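Local coordinates for protein beta-galactosidase (PDB 6Y2K) that hydrolyses terminal beta-galactosyl residues of beta-galactosides as a cold-active, hexameric GH42 glycosidase from an Antarctic Marinomonas, at residues T628-P633 with G641-G646. Numbering follows the deposited sequence.
Sequences TVVFEP and GSMCLG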
loop_
_atom_site.group_PDB
_atom_site.type_symbol
_atom_site.label_atom_id
_atom_site.label_comp_id
_atom_site.label_asym_id
_atom_site.label_seq_id
_atom_site.Cartn_x
_atom_site.Cartn_y
_atom_site.Cartn_z
ATOM N N THR A 628 -18.245 11.925 20.501
ATOM C CA THR A 628 -19.193 11.722 21.578
ATOM C C THR A 628 -19.493 10.233 21.704
ATOM O O THR A 628 -19.660 9.544 20.704
ATOM C CB THR A 628 -20.489 12.517 21.326
ATOM O OG1 THR A 628 -20.166 13.909 21.196
ATOM C CG2 THR A 628 -21.482 12.340 22.484
ATOM N N VAL A 629 -19.509 9.730 22.929
ATOM C CA VAL A 629 -19.848 8.331 23.183
ATOM C C VAL A 629 -20.707 8.261 24.428
ATOM O O VAL A 629 -20.582 9.088 25.325
ATOM C CB VAL A 629 -18.608 7.421 23.355
ATOM C CG1 VAL A 629 -17.745 7.441 22.106
ATOM C CG2 VAL A 629 -17.777 7.830 24.552
ATOM N N VAL A 630 -21.565 7.254 24.478
ATOM C CA VAL A 630 -22.495 7.089 25.571
ATOM C C VAL A 630 -21.870 6.192 26.633
ATOM O O VAL A 630 -21.362 5.100 26.334
ATOM C CB VAL A 630 -23.846 6.550 25.052
ATOM C CG1 VAL A 630 -24.785 6.203 26.197
ATOM C CG2 VAL A 630 -24.477 7.593 24.133
ATOM N N PHE A 631 -21.861 6.690 27.869
ATOM C CA PHE A 631 -21.529 5.879 29.039
ATOM C C PHE A 631 -22.622 6.080 30.085
ATOM O O PHE A 631 -22.878 7.199 30.517
ATOM C CB PHE A 631 -20.158 6.244 29.632
ATOM C CG PHE A 631 -19.867 5.536 30.922
ATOM C CD1 PHE A 631 -19.473 4.210 30.919
ATOM C CD2 PHE A 631 -20.059 6.178 32.150
ATOM C CE1 PHE A 631 -19.242 3.533 32.107
ATOM C CE2 PHE A 631 -19.828 5.511 33.338
ATOM C CZ PHE A 631 -19.419 4.188 33.319
ATOM N N GLU A 632 -23.249 4.980 30.484
ATOM C CA GLU A 632 -24.316 4.998 31.471
ATOM C C GLU A 632 -24.069 3.860 32.453
ATOM O O GLU A 632 -24.315 2.697 32.124
ATOM C CB GLU A 632 -25.674 4.828 30.791
ATOM C CG GLU A 632 -26.859 4.894 31.746
ATOM C CD GLU A 632 -28.198 4.643 31.066
ATOM O OE1 GLU A 632 -28.219 4.129 29.920
ATOM O OE2 GLU A 632 -29.236 4.965 31.688
ATOM N N PRO A 633 -23.579 4.185 33.663
ATOM C CA PRO A 633 -23.428 3.135 34.664
ATOM C C PRO A 633 -24.800 2.741 35.207
ATOM O O PRO A 633 -25.733 3.546 35.170
ATOM C CB PRO A 633 -22.551 3.788 35.735
ATOM C CG PRO A 633 -22.795 5.254 35.599
ATOM C CD PRO A 633 -23.318 5.525 34.219
ATOM N N GLY A 641 -21.896 16.709 34.273
ATOM C CA GLY A 641 -21.764 16.337 32.858
ATOM C C GLY A 641 -22.981 15.637 32.278
ATOM O O GLY A 641 -24.116 15.933 32.665
ATOM N N SER A 642 -22.747 14.709 31.347
ATOM C CA SER A 642 -23.835 14.002 30.668
ATOM C C SER A 642 -23.539 12.547 30.327
ATOM O O SER A 642 -22.388 12.105 30.290
ATOM C CB SER A 642 -24.260 14.755 29.398
ATOM O OG SER A 642 -23.137 15.272 28.710
ATOM N N MET A 643 -24.626 11.819 30.078
ATOM C CA MET A 643 -24.583 10.443 29.615
ATOM C C MET A 643 -23.904 10.364 28.241
ATOM O O MET A 643 -23.211 9.392 27.949
ATOM C CB MET A 643 -26.010 9.891 29.543
ATOM C CG MET A 643 -26.114 8.392 29.332
ATOM S SD MET A 643 -27.811 7.799 29.537
ATOM C CE MET A 643 -28.659 8.789 28.310
ATOM N N CYS A 644 -24.120 11.386 27.414
ATOM C CA CYS A 644 -23.382 11.561 26.165
ATOM C C CYS A 644 -22.078 12.312 26.445
ATOM O O CYS A 644 -22.039 13.549 26.453
ATOM C CB CYS A 644 -24.234 12.299 25.126
ATOM S SG CYS A 644 -25.755 11.408 24.694
ATOM N N LEU A 645 -21.021 11.542 26.700
ATOM C CA LEU A 645 -19.696 12.098 26.985
ATOM C C LEU A 645 -19.083 12.715 25.754
ATOM O O LEU A 645 -18.740 11.995 24.820
ATOM C CB LEU A 645 -18.728 11.014 27.465
ATOM C CG LEU A 645 -18.718 10.562 28.914
ATOM C CD1 LEU A 645 -17.681 9.454 29.043
ATOM C CD2 LEU A 645 -18.393 11.729 29.840
ATOM N N GLY A 646 -18.904 14.033 25.763
ATOM C CA GLY A 646 -18.204 14.715 24.670
ATOM C C GLY A 646 -16.733 14.344 24.543
ATOM O O GLY A 646 -16.163 13.684 25.418
HETATM O O HOH W 1 -21.580 9.712 31.416
#
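Three backbone hydrogen bonds join 628-633 to 641-646 as a short antiparallel ladder. Val629 and Leu645 form the hydrogen-bonded pair. Val629 N gives its hydrogen to Leu645 O at 3.0 Å, in the carbonyl plane and nearly straight at 162°. The return bond, Leu645 N to Val629 O, is shorter at 2.8 Å but bent to 132°. Leu645 O takes a further hydrogen bond from the Asn623 side chain, and CA of Thr628 makes a CA-H...O contact with it. Farther along, Phe631 N donates to Met643 O at 3.0 Å, almost along the C=O axis. Phe631 O turns to a water, which also donates to Ser642 O at 2.8 Å and so bridges the two segments where the direct ladder ends. The ladder is a two-stranded sheet in the C-terminal beta region. Val629, Phe631 and Leu645 turn their side chains to the neighbouring antiparallel sheet and touch strand 618-623. Val630 and Cys644, the non-hydrogen-bonded pair, share the other face, with Val630 CG2 4.1 Å from Cys644 SG. Val630 also uses its backbone to hydrogen-bond a second subunit, so this edge lies at a hexamer interface. Met643 runs alongside Val630 and Glu632, its CG anti to the backbone N (chi1 -169°). Its SD sits over the flat face of the Glu632 carboxylate, 3.5 Å from Glu632 CD. An alanine here would lack CG and SD, and the Val630 and Glu632 side chains would probably be less well packed and less fixed in place on this side. Gly646 N is satisfied by the Asp649 carboxylate.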